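Local coordinates for chaperonin-like RBCX protein 1, chloroplastic (Arabidopsis thaliana, PDB 4GR2) that acts as a homodimeric chaperone of the chloroplast that takes part in the assembly of RuBisCO, at residues 20-23 with 24-28; 89-93 with 94-98; 108-111 with 112-116. The protein carries 2 engineered substitutions. One frame throughout, in Å; residues are numbered along the deposited sequence.

Contact 1 is core, contact 2 is partly buried and contact 3 is surface. All three are local in an all-helical chain, and all touch the second subunit. Contact 1 lies within helix 11-35, its centre about 4 Å from the centre of the chain, and joins mostly aromatic and aliphatic groups. Contact 2 is the turn from helix 70-90 into helix 93-118; it pairs a sulfur with two rings and adds polar bonds at the helix start. It touches contact 1, where Phe-23 meets Phe-91 and Trp-93. Contact 3 uses helix 93-118 again, nearer its C-terminal end, about 28 Å from contact 2 between centres. There, charged and long flexible side chains carry it.

Contact 1 (20-23 with 24-28); sequences HDFF and TYVAV
Phe-22 meets Tyr-25 and Val-26, one turn further along helix 11-35. The contact is i to i+3 and i to i+4 packing on a single alpha-helix of the RbcX fold. The CB of Phe-22 leads away from the following turn. CG lies anti to the backbone N (chi1 -174°), which carries the ring forward beside the carbonyl, over the next turn. Of the ring atoms, CD1 and CE1 come nearest Tyr-25, which approaches obliquely, and CE1 lies 3.8 Å from its CD2. The two ring planes are 27° apart but slid, so they barely overlap. Along the other edge of the ring, CD2 and CE2 lie under the methyl CG2 of Val-26. CZ, at the tip, is 4.0 Å from the same methyl. This is a CH-pi contact, with Val-26 CG2 4.0 Å from the centroid of the Phe-22 ring and 14° off its normal. Lys-14 of the second subunit packs on both Phe-22 and Tyr-25.

The backbone runs in regular i to i+4 bonds; Val-26 N to Phe-22 O is 2.9 Å long and nearly straight. Thr-24 OG1 gives His-20 O a weak second bond, but its stronger partner is Arg-83 of helix 70-90. The buried Phe-23 ring meets Phe-91 edge-to-face. The methyl CG2 of Val-26 also lies 3.2 Å from Phe-22 O.

Contact 2 (89-93 with 94-98); sequences NDFEW and DNMKR
Met-96 sets its thioether against two aromatic rings at once, those of Phe-91 and Trp-93. Its sulfur lies at the edge of the Phe-91 ring, with SD 3.6 Å from Phe-91 CE2 and near the ring plane. This is a Met-aromatic contact. The second one is oblique: SD is 5.5 Å from the centroid of the Trp-93 six-membered ring. The Met-96 chain is extended as far as the sulfur and then bends (chi3 61°). The bend brings CE to 3.4 Å from Trp-93 CE3. The two rings also meet each other. Phe-91 points CD2 at the centre of one Trp-93 face.

Glu-92, between them in sequence, is the centre of an inverse gamma turn and the N-cap of helix 93-118. Its carbonyl O accepts the bond from Met-96 N at 2.9 Å, the first of the new helix, and Trp-93 O accepts the next from Lys-97 N. The Glu-92 side chain runs alongside Asn-95, their carboxylate and amide planes 62° apart. Asn-95 OD1 receives Arg-98 NH2 at 3.1 Å, in the guanidinium plane, and Arg-98 NE more weakly. With Asn-95 replaced by an alanine, OD1 is gone, and the Arg-98 guanidinium, left without that acceptor, is likely to be freer to turn.

Trp-93 NE1 is held by Ala-87 O. Lys-97 of the second subunit makes a cation-pi contact with Trp-93, and the pair is repeated in reverse. Sulfur and rings thus pack the turn apolarly, and the same indole also offers its pi system to a charge of the second subunit.

Contact 3 (108-111 with 112-116); sequences NTRL and MREYV
Arg-110 and Glu-114 are joined first through the backbone, where Glu-114 N donates to Arg-110 O at 2.9 Å in an almost straight bond of 172°. Three more i to i+4 bonds run in series with it. Met-112 N meets Asn-108 O, Arg-113 N meets Thr-109 O, and Tyr-115 N meets Leu-111 O.

Charged side chains make a second group. Glu-114 lies alongside Arg-110, pointing the same way, and its OE2 rests 3.1 Å from Arg-110 CG. The carboxylate thus meets the methylene part of the arginine. Arg-110 NE and Glu-114 OE2 are 5.0 Å apart, so any attraction between the charges acts without a direct ion pair.

All this lies on helix 93-118, the long last helix of the RbcX chain; the centre of the contact is about 31 Å from the centre of the chain. One side of it packs on the second subunit, Leu-111 on its Leu-80 and Tyr-115 on its Met-73.

Van der Waals contacts of the long side chains form the last group. Met-112 has CG beside its backbone N (chi1 -61°), which brings CG to 3.2 Å from Asn-108 O; the rest of the chain bends away, and the residue packs on Met-66 of the second subunit. Arg-113 lays a guanidinium face over Arg-110 CA, with NH1 3.4 Å from Thr-109 CG2. This last placement is doubtful, because Arg-113 has two conformers.

Contact 1 (20-23 with 24-28)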
ATOM      1  N   HIS B  20       1.785   0.076  -8.055  1.00 41.10           N
ATOM      2  CA  HIS B  20       1.881   0.843  -9.310  1.00 44.71           C
ATOM      3  C   HIS B  20       2.196   2.320  -9.013  1.00 44.92           C
ATOM      4  O   HIS B  20       3.211   2.862  -9.462  1.00 42.62           O
ATOM      5  CB  HIS B  20       0.578   0.666 -10.118  1.00 44.69           C
ATOM      6  CG  HIS B  20       0.509   1.500 -11.366  1.00 53.83           C
ATOM      7  ND1 HIS B  20      -0.534   2.365 -11.627  1.00 50.76           N
ATOM      8  CD2 HIS B  20       1.346   1.593 -12.425  1.00 51.93           C
ATOM      9  CE1 HIS B  20      -0.332   2.964 -12.785  1.00 48.02           C
ATOM     10  NE2 HIS B  20       0.805   2.518 -13.288  1.00 59.57           N
ATOM     11  N   ASP B  21       1.350   2.947  -8.192  1.00 42.42           N
ATOM     12  CA  ASP B  21       1.546   4.343  -7.822  1.00 44.13           C
ATOM     13  C   ASP B  21       2.825   4.538  -7.039  1.00 39.82           C
ATOM     14  O   ASP B  21       3.536   5.531  -7.248  1.00 42.51           O
ATOM     15  CB  ASP B  21       0.343   4.901  -7.036  1.00 50.13           C
ATOM     16  CG  ASP B  21      -0.865   5.152  -7.921  1.00 56.35           C
ATOM     17  OD1 ASP B  21      -0.666   5.490  -9.119  1.00 52.72           O
ATOM     18  OD2 ASP B  21      -2.007   5.010  -7.417  1.00 56.55           O
ATOM     19  N   PHE B  22       3.114   3.610  -6.129  1.00 40.97           N
ATOM     20  CA  PHE B  22       4.387   3.645  -5.402  1.00 44.61           C
ATOM     21  C   PHE B  22       5.590   3.607  -6.378  1.00 39.87           C
ATOM     22  O   PHE B  22       6.557   4.336  -6.198  1.00 40.84           O
ATOM     23  CB  PHE B  22       4.480   2.494  -4.377  1.00 43.51           C
ATOM     24  CG  PHE B  22       5.705   2.567  -3.504  1.00 45.01           C
ATOM     25  CD1 PHE B  22       5.950   3.696  -2.722  1.00 49.29           C
ATOM     26  CD2 PHE B  22       6.631   1.526  -3.484  1.00 45.03           C
ATOM     27  CE1 PHE B  22       7.093   3.779  -1.923  1.00 51.96           C
ATOM     28  CE2 PHE B  22       7.773   1.601  -2.683  1.00 43.81           C
ATOM     29  CZ  PHE B  22       8.004   2.713  -1.911  1.00 47.87           C
ATOM     30  N   PHE B  23       5.523   2.752  -7.397  1.00 45.15           N
ATOM     31  CA  PHE B  23       6.613   2.662  -8.384  1.00 44.94           C
ATOM     32  C   PHE B  23       6.781   3.937  -9.195  1.00 45.12           C
ATOM     33  O   PHE B  23       7.912   4.337  -9.489  1.00 48.31           O
ATOM     34  CB  PHE B  23       6.437   1.453  -9.308  1.00 45.10           C
ATOM     35  CG  PHE B  23       6.582   0.136  -8.601  1.00 39.51           C
ATOM     36  CD1 PHE B  23       7.493  -0.006  -7.570  1.00 42.38           C
ATOM     37  CD2 PHE B  23       5.773  -0.945  -8.936  1.00 45.01           C
ATOM     38  CE1 PHE B  23       7.623  -1.224  -6.897  1.00 44.81           C
ATOM     39  CE2 PHE B  23       5.884  -2.165  -8.260  1.00 42.22           C
ATOM     40  CZ  PHE B  23       6.818  -2.297  -7.241  1.00 43.25           C
ATOM     41  N   THR B  24       5.673   4.587  -9.543  1.00 45.93           N
ATOM     42  CA  THR B  24       5.748   5.918 -10.183  1.00 42.36           C
ATOM     43  C   THR B  24       6.508   6.901  -9.323  1.00 40.56           C
ATOM     44  O   THR B  24       7.321   7.663  -9.818  1.00 47.11           O
ATOM     45  CB  THR B  24       4.360   6.501 -10.453  1.00 42.08           C
ATOM     46  OG1 THR B  24       3.622   5.592 -11.285  1.00 43.75           O
ATOM     47  CG2 THR B  24       4.447   7.898 -11.111  1.00 42.07           C
ATOM     48  N   TYR B  25       6.258   6.861  -8.017  1.00 44.68           N
ATOM     49  CA  TYR B  25       6.920   7.754  -7.075  1.00 46.64           C
ATOM     50  C   TYR B  25       8.413   7.442  -6.903  1.00 47.88           C
ATOM     51  O   TYR B  25       9.233   8.360  -6.836  1.00 53.31           O
ATOM     52  CB  TYR B  25       6.190   7.750  -5.714  1.00 54.28           C
ATOM     53  CG  TYR B  25       7.097   7.989  -4.530  1.00 58.56           C
ATOM     54  CD1 TYR B  25       7.355   9.275  -4.064  1.00 65.42           C
ATOM     55  CD2 TYR B  25       7.708   6.919  -3.879  1.00 63.66           C
ATOM     56  CE1 TYR B  25       8.201   9.485  -2.978  1.00 64.28           C
ATOM     57  CE2 TYR B  25       8.553   7.119  -2.805  1.00 67.24           C
ATOM     58  CZ  TYR B  25       8.794   8.401  -2.355  1.00 68.55           C
ATOM     59  OH  TYR B  25       9.637   8.576  -1.279  1.00 74.80           O
ATOM     60  N   VAL B  26       8.757   6.158  -6.789  1.00 48.78           N
ATOM     61  CA  VAL B  26      10.161   5.744  -6.793  1.00 48.56           C
ATOM     62  C   VAL B  26      10.848   6.247  -8.082  1.00 41.41           C
ATOM     63  O   VAL B  26      11.914   6.849  -8.033  1.00 48.99           O
ATOM     64  CB  VAL B  26      10.318   4.208  -6.713  1.00 46.32           C
ATOM     65  CG1 VAL B  26      11.795   3.838  -6.607  1.00 47.44           C
ATOM     66  CG2 VAL B  26       9.562   3.638  -5.522  1.00 50.33           C
ATOM     67  N   ALA B  27      10.204   6.036  -9.218  1.00 43.02           N
ATOM     68  CA  ALA B  27      10.791   6.408 -10.514  1.00 47.22           C
ATOM     69  C   ALA B  27      11.078   7.899 -10.613  1.00 53.11           C
ATOM     70  O   ALA B  27      12.079   8.318 -11.213  1.00 49.92           O
ATOM     71  CB  ALA B  27       9.885   5.998 -11.625  1.00 43.95           C
ATOM     72  N   VAL B  28      10.180   8.704 -10.047  1.00 49.02           N
ATOM     73  CA  VAL B  28      10.363  10.146 -10.046  1.00 52.27           C
ATOM     74  C   VAL B  28      11.530  10.513  -9.136  1.00 54.00           C
ATOM     75  O   VAL B  28      12.276  11.454  -9.414  1.00 59.94           O
ATOM     76  CB  VAL B  28       9.071  10.891  -9.613  1.00 51.00           C
ATOM     77  CG1 VAL B  28       9.366  12.334  -9.334  1.00 48.79           C
ATOM     78  CG2 VAL B  28       8.000  10.766 -10.686  1.00 42.48           C
TER

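Contact 2 (89-93 with 94-98)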
ATOM      1  N   ASN B  89      12.795  -5.320 -12.487  1.00 48.88           N
ATOM      2  CA  ASN B  89      14.198  -5.714 -12.462  1.00 51.53           C
ATOM      3  C   ASN B  89      14.914  -5.460 -11.142  1.00 54.14           C
ATOM      4  O   ASN B  89      15.723  -6.275 -10.714  1.00 65.92           O
ATOM      5  CB  ASN B  89      14.983  -5.065 -13.627  1.00 53.61           C
ATOM      6  CG  ASN B  89      14.430  -5.446 -15.023  1.00 55.56           C
ATOM      7  OD1 ASN B  89      13.937  -6.561 -15.240  1.00 62.16           O
ATOM      8  ND2 ASN B  89      14.529  -4.513 -15.971  1.00 65.83           N
ATOM      9  N   ASP B  90      14.627  -4.348 -10.484  1.00 44.76           N
ATOM     10  CA  ASP B  90      15.405  -3.990  -9.295  1.00 46.54           C
ATOM     11  C   ASP B  90      14.673  -4.223  -7.969  1.00 55.24           C
ATOM     12  O   ASP B  90      15.288  -4.662  -6.999  1.00 49.96           O
ATOM     13  CB  ASP B  90      15.838  -2.531  -9.358  1.00 42.61           C
ATOM     14  CG  ASP B  90      16.689  -2.247 -10.558  1.00 56.91           C
ATOM     15  OD1 ASP B  90      17.318  -3.210 -11.048  1.00 53.05           O
ATOM     16  OD2 ASP B  90      16.725  -1.084 -11.004  1.00 60.92           O
ATOM     17  N   PHE B  91      13.388  -3.873  -7.921  1.00 51.89           N
ATOM     18  CA  PHE B  91      12.605  -3.985  -6.689  1.00 48.78           C
ATOM     19  C   PHE B  91      12.667  -5.408  -6.143  1.00 50.70           C
ATOM     20  O   PHE B  91      12.352  -6.372  -6.849  1.00 45.49           O
ATOM     21  CB  PHE B  91      11.147  -3.601  -6.930  1.00 43.40           C
ATOM     22  CG  PHE B  91      10.318  -3.486  -5.656  1.00 43.17           C
ATOM     23  CD1 PHE B  91      10.561  -2.464  -4.750  1.00 39.71           C
ATOM     24  CD2 PHE B  91       9.271  -4.374  -5.400  1.00 44.67           C
ATOM     25  CE1 PHE B  91       9.790  -2.332  -3.581  1.00 43.85           C
ATOM     26  CE2 PHE B  91       8.482  -4.240  -4.244  1.00 44.06           C
ATOM     27  CZ  PHE B  91       8.752  -3.206  -3.336  1.00 39.50           C
ATOM     28  N   GLU B  92      13.050  -5.536  -4.876  1.00 54.58           N
ATOM     29  CA  GLU B  92      13.214  -6.859  -4.278  1.00 49.18           C
ATOM     30  C   GLU B  92      11.910  -7.383  -3.695  1.00 47.40           C
ATOM     31  O   GLU B  92      11.678  -7.305  -2.491  1.00 47.25           O
ATOM     32  CB  GLU B  92      14.348  -6.844  -3.250  1.00 46.03           C
ATOM     33  CG  GLU B  92      15.723  -6.625  -3.875  1.00 61.70           C
ATOM     34  CD  GLU B  92      16.741  -6.134  -2.873  1.00 66.35           C
ATOM     35  OE1 GLU B  92      17.830  -5.693  -3.295  1.00 65.98           O
ATOM     36  OE2 GLU B  92      16.446  -6.183  -1.662  1.00 63.95           O
ATOM     37  N   TRP B  93      11.078  -7.925  -4.580  1.00 47.69           N
ATOM     38  CA  TRP B  93       9.740  -8.408  -4.253  1.00 46.45           C
ATOM     39  C   TRP B  93       9.717  -9.344  -3.051  1.00 50.94           C
ATOM     40  O   TRP B  93       8.993  -9.102  -2.090  1.00 43.74           O
ATOM     41  CB  TRP B  93       9.113  -9.098  -5.475  1.00 48.44           C
ATOM     42  CG  TRP B  93       8.687  -8.112  -6.537  1.00 45.44           C
ATOM     43  CD1 TRP B  93       9.431  -7.655  -7.597  1.00 48.97           C
ATOM     44  CD2 TRP B  93       7.422  -7.444  -6.612  1.00 49.93           C
ATOM     45  NE1 TRP B  93       8.691  -6.750  -8.338  1.00 42.73           N
ATOM     46  CE2 TRP B  93       7.454  -6.609  -7.750  1.00 51.00           C
ATOM     47  CE3 TRP B  93       6.250  -7.485  -5.825  1.00 39.92           C
ATOM     48  CZ2 TRP B  93       6.369  -5.807  -8.118  1.00 48.32           C
ATOM     49  CZ3 TRP B  93       5.168  -6.697  -6.201  1.00 43.39           C
ATOM     50  CH2 TRP B  93       5.237  -5.864  -7.335  1.00 44.15           C
ATOM     51  N   ASP B  94      10.523 -10.400  -3.097  1.00 41.68           N
ATOM     52  CA  ASP B  94      10.524 -11.382  -2.023  1.00 45.51           C
ATOM     53  C   ASP B  94      11.053 -10.838  -0.702  1.00 51.51           C
ATOM     54  O   ASP B  94      10.568 -11.215   0.373  1.00 50.81           O
ATOM     55  CB  ASP B  94      11.228 -12.668  -2.442  1.00 52.45           C
ATOM     56  CG  ASP B  94      10.249 -13.685  -2.969  1.00 69.62           C
ATOM     57  OD1 ASP B  94       9.526 -14.314  -2.143  1.00 66.04           O
ATOM     58  OD2 ASP B  94      10.173 -13.823  -4.209  1.00 71.10           O
ATOM     59  N   ASN B  95      12.034  -9.950  -0.782  1.00 43.46           N
ATOM     60  CA  ASN B  95      12.442  -9.195   0.386  1.00 48.40           C
ATOM     61  C   ASN B  95      11.278  -8.372   0.987  1.00 52.81           C
ATOM     62  O   ASN B  95      11.098  -8.333   2.213  1.00 44.38           O
ATOM     63  CB  ASN B  95      13.609  -8.292   0.036  1.00 50.64           C
ATOM     64  CG  ASN B  95      14.329  -7.788   1.257  1.00 63.11           C
ATOM     65  OD1 ASN B  95      14.642  -8.564   2.164  1.00 71.21           O
ATOM     66  ND2 ASN B  95      14.590  -6.478   1.303  1.00 66.72           N
ATOM     67  N   MET B  96      10.492  -7.733   0.121  1.00 45.76           N
ATOM     68  CA  MET B  96       9.315  -6.972   0.563  1.00 47.25           C
ATOM     69  C   MET B  96       8.360  -7.884   1.329  1.00 48.85           C
ATOM     70  O   MET B  96       7.855  -7.523   2.393  1.00 40.08           O
ATOM     71  CB  MET B  96       8.564  -6.349  -0.634  1.00 48.06           C
ATOM     72  CG  MET B  96       7.177  -5.720  -0.273  1.00 40.51           C
ATOM     73  SD  MET B  96       6.115  -5.240  -1.668  1.00 46.65           S
ATOM     74  CE  MET B  96       5.887  -6.844  -2.476  1.00 46.37           C
ATOM     75  N   LYS B  97       8.099  -9.055   0.754  1.00 45.10           N
ATOM     76  CA  LYS B  97       7.189 -10.025   1.351  1.00 45.70           C
ATOM     77  C   LYS B  97       7.708 -10.431   2.721  1.00 48.02           C
ATOM     78  O   LYS B  97       6.960 -10.433   3.685  1.00 43.53           O
ATOM     79  CB  LYS B  97       7.059 -11.262   0.464  1.00 41.30           C
ATOM     80  CG  LYS B  97       6.172 -12.361   1.043  1.00 44.39           C
ATOM     81  CD  LYS B  97       6.202 -13.602   0.156  1.00 47.79           C
ATOM     82  CE  LYS B  97       4.997 -14.502   0.382  1.00 47.95           C
ATOM     83  NZ  LYS B  97       5.158 -15.832  -0.323  1.00 55.42           N
ATOM     84  N   ARG B  98       9.000 -10.751   2.793  1.00 45.16           N
ATOM     85  CA  ARG B  98       9.647 -11.133   4.039  1.00 49.20           C
ATOM     86  C   ARG B  98       9.558 -10.076   5.134  1.00 47.85           C
ATOM     87  O   ARG B  98       9.365 -10.389   6.305  1.00 42.72           O
ATOM     88  CB  ARG B  98      11.112 -11.436   3.786  1.00 49.66           C
ATOM     89  CG  ARG B  98      11.804 -12.015   4.989  1.00 54.93           C
ATOM     90  CD  ARG B  98      13.279 -12.195   4.732  1.00 67.28           C
ATOM     91  NE  ARG B  98      13.943 -10.907   4.544  1.00 71.26           N
ATOM     92  CZ  ARG B  98      14.341 -10.121   5.540  1.00 71.27           C
ATOM     93  NH1 ARG B  98      14.131 -10.485   6.802  1.00 76.17           N
ATOM     94  NH2 ARG B  98      14.946  -8.969   5.273  1.00 64.77           N
TER

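Contact 3 (108-111 with 112-116)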
ATOM      1  N   ASN B 108       2.256  -8.303  16.206  1.00 42.26           N
ATOM      2  CA  ASN B 108       1.549  -9.256  17.073  0.57 38.32           C
ATOM      3  C   ASN B 108       2.222  -9.358  18.425  1.00 41.36           C
ATOM      4  O   ASN B 108       1.599  -9.238  19.473  1.00 38.35           O
ATOM      5  CB  ASN B 108       1.593 -10.664  16.476  0.57 36.30           C
ATOM      6  CG  ASN B 108       0.600 -10.872  15.376  0.57 34.28           C
ATOM      7  OD1 ASN B 108      -0.306 -10.074  15.185  0.57 39.58           O
ATOM      8  ND2 ASN B 108       0.760 -11.966  14.637  0.57 40.24           N
ATOM      9  N   THR B 109       3.526  -9.626  18.374  1.00 42.08           N
ATOM     10  CA  THR B 109       4.352  -9.748  19.572  1.00 44.25           C
ATOM     11  C   THR B 109       4.315  -8.514  20.470  1.00 42.12           C
ATOM     12  O   THR B 109       4.140  -8.607  21.678  1.00 42.36           O
ATOM     13  CB  THR B 109       5.820 -10.028  19.166  1.00 42.24           C
ATOM     14  OG1 THR B 109       5.870 -11.312  18.552  1.00 47.66           O
ATOM     15  CG2 THR B 109       6.719 -10.050  20.390  1.00 54.81           C
ATOM     16  N   ARG B 110       4.507  -7.353  19.867  1.00 40.95           N
ATOM     17  CA  ARG B 110       4.588  -6.115  20.613  1.00 40.19           C
ATOM     18  C   ARG B 110       3.242  -5.744  21.228  1.00 40.33           C
ATOM     19  O   ARG B 110       3.178  -5.344  22.395  1.00 34.87           O
ATOM     20  CB  ARG B 110       5.114  -5.010  19.701  1.00 42.92           C
ATOM     21  CG  ARG B 110       5.143  -3.613  20.311  1.00 47.62           C
ATOM     22  CD  ARG B 110       5.838  -2.654  19.343  1.00 57.21           C
ATOM     23  NE  ARG B 110       5.428  -2.922  17.958  1.00 67.35           N
ATOM     24  CZ  ARG B 110       6.218  -3.341  16.963  1.00 57.42           C
ATOM     25  NH1 ARG B 110       7.514  -3.551  17.153  1.00 62.03           N
ATOM     26  NH2 ARG B 110       5.693  -3.551  15.763  1.00 53.19           N
ATOM     27  N   LEU B 111       2.158  -5.908  20.470  1.00 38.27           N
ATOM     28  CA  LEU B 111       0.815  -5.598  20.994  1.00 35.00           C
ATOM     29  C   LEU B 111       0.484  -6.405  22.244  1.00 35.30           C
ATOM     30  O   LEU B 111      -0.007  -5.852  23.233  1.00 35.05           O
ATOM     31  CB  LEU B 111      -0.241  -5.854  19.920  1.00 36.85           C
ATOM     32  CG  LEU B 111      -0.312  -4.733  18.873  1.00 34.74           C
ATOM     33  CD1 LEU B 111      -1.043  -5.210  17.634  1.00 32.48           C
ATOM     34  CD2 LEU B 111      -1.035  -3.545  19.514  1.00 32.90           C
ATOM     35  N   MET B 112       0.766  -7.709  22.193  1.00 32.81           N
ATOM     36  CA  MET B 112       0.540  -8.621  23.317  1.00 35.56           C
ATOM     37  C   MET B 112       1.464  -8.333  24.515  1.00 36.17           C
ATOM     38  O   MET B 112       1.041  -8.349  25.682  1.00 36.61           O
ATOM     39  CB  MET B 112       0.736 -10.063  22.834  1.00 40.30           C
ATOM     40  CG  MET B 112      -0.234 -10.469  21.721  1.00 39.68           C
ATOM     41  SD  MET B 112      -1.957 -10.321  22.296  1.00 40.88           S
ATOM     42  CE  MET B 112      -2.037 -11.772  23.348  1.00 41.71           C
ATOM     43  N   ARG B 113       2.736  -8.094  24.223  1.00 40.72           N
ATOM     44  CA  ARG B 113       3.710  -7.822  25.272  0.52 43.09           C
ATOM     45  C   ARG B 113       3.369  -6.541  26.029  1.00 45.42           C
ATOM     46  O   ARG B 113       3.333  -6.530  27.258  1.00 43.21           O
ATOM     47  CB  ARG B 113       5.126  -7.749  24.695  0.52 44.49           C
ATOM     48  CG  ARG B 113       6.211  -7.510  25.746  0.52 47.17           C
ATOM     49  CD  ARG B 113       7.607  -7.434  25.125  0.52 49.10           C
ATOM     50  NE  ARG B 113       7.736  -6.329  24.175  0.52 49.62           N
ATOM     51  CZ  ARG B 113       7.972  -6.476  22.870  0.52 52.99           C
ATOM     52  NH1 ARG B 113       8.127  -7.693  22.347  0.52 51.03           N
ATOM     53  NH2 ARG B 113       8.063  -5.403  22.088  0.52 51.63           N
ATOM     54  N   GLU B 114       3.103  -5.457  25.302  1.00 39.95           N
ATOM     55  CA  GLU B 114       2.769  -4.178  25.954  1.00 43.60           C
ATOM     56  C   GLU B 114       1.453  -4.238  26.693  1.00 43.07           C
ATOM     57  O   GLU B 114       1.280  -3.614  27.739  1.00 43.85           O
ATOM     58  CB  GLU B 114       2.770  -3.032  24.941  1.00 38.40           C
ATOM     59  CG  GLU B 114       4.064  -3.020  24.173  1.00 43.50           C
ATOM     60  CD  GLU B 114       4.245  -1.852  23.218  1.00 45.92           C
ATOM     61  OE1 GLU B 114       3.283  -1.091  22.935  1.00 43.75           O
ATOM     62  OE2 GLU B 114       5.398  -1.698  22.769  1.00 52.47           O
ATOM     63  N   TYR B 115       0.515  -5.004  26.156  1.00 39.94           N
ATOM     64  CA  TYR B 115      -0.718  -5.217  26.879  1.00 37.83           C
ATOM     65  C   TYR B 115      -0.456  -5.907  28.228  1.00 46.01           C
ATOM     66  O   TYR B 115      -0.861  -5.414  29.291  1.00 44.83           O
ATOM     67  CB  TYR B 115      -1.708  -6.051  26.054  1.00 35.80           C
ATOM     68  CG  TYR B 115      -2.990  -6.184  26.796  1.00 36.97           C
ATOM     69  CD1 TYR B 115      -3.907  -5.142  26.811  1.00 36.71           C
ATOM     70  CD2 TYR B 115      -3.268  -7.326  27.542  1.00 39.81           C
ATOM     71  CE1 TYR B 115      -5.081  -5.246  27.536  1.00 42.69           C
ATOM     72  CE2 TYR B 115      -4.430  -7.433  28.274  1.00 43.17           C
ATOM     73  CZ  TYR B 115      -5.335  -6.392  28.268  1.00 46.41           C
ATOM     74  OH  TYR B 115      -6.507  -6.510  28.983  1.00 44.68           O
ATOM     75  N   VAL B 116       0.202  -7.058  28.180  1.00 42.85           N
ATOM     76  CA  VAL B 116       0.455  -7.811  29.402  1.00 45.07           C
ATOM     77  C   VAL B 116       1.212  -6.965  30.424  1.00 47.45           C
ATOM     78  O   VAL B 116       0.854  -6.906  31.603  1.00 49.99           O
ATOM     79  CB  VAL B 116       1.219  -9.102  29.105  1.00 45.69           C
ATOM     80  CG1 VAL B 116       1.760  -9.714  30.402  1.00 47.04           C
ATOM     81  CG2 VAL B 116       0.314 -10.090  28.361  1.00 38.27           C
TER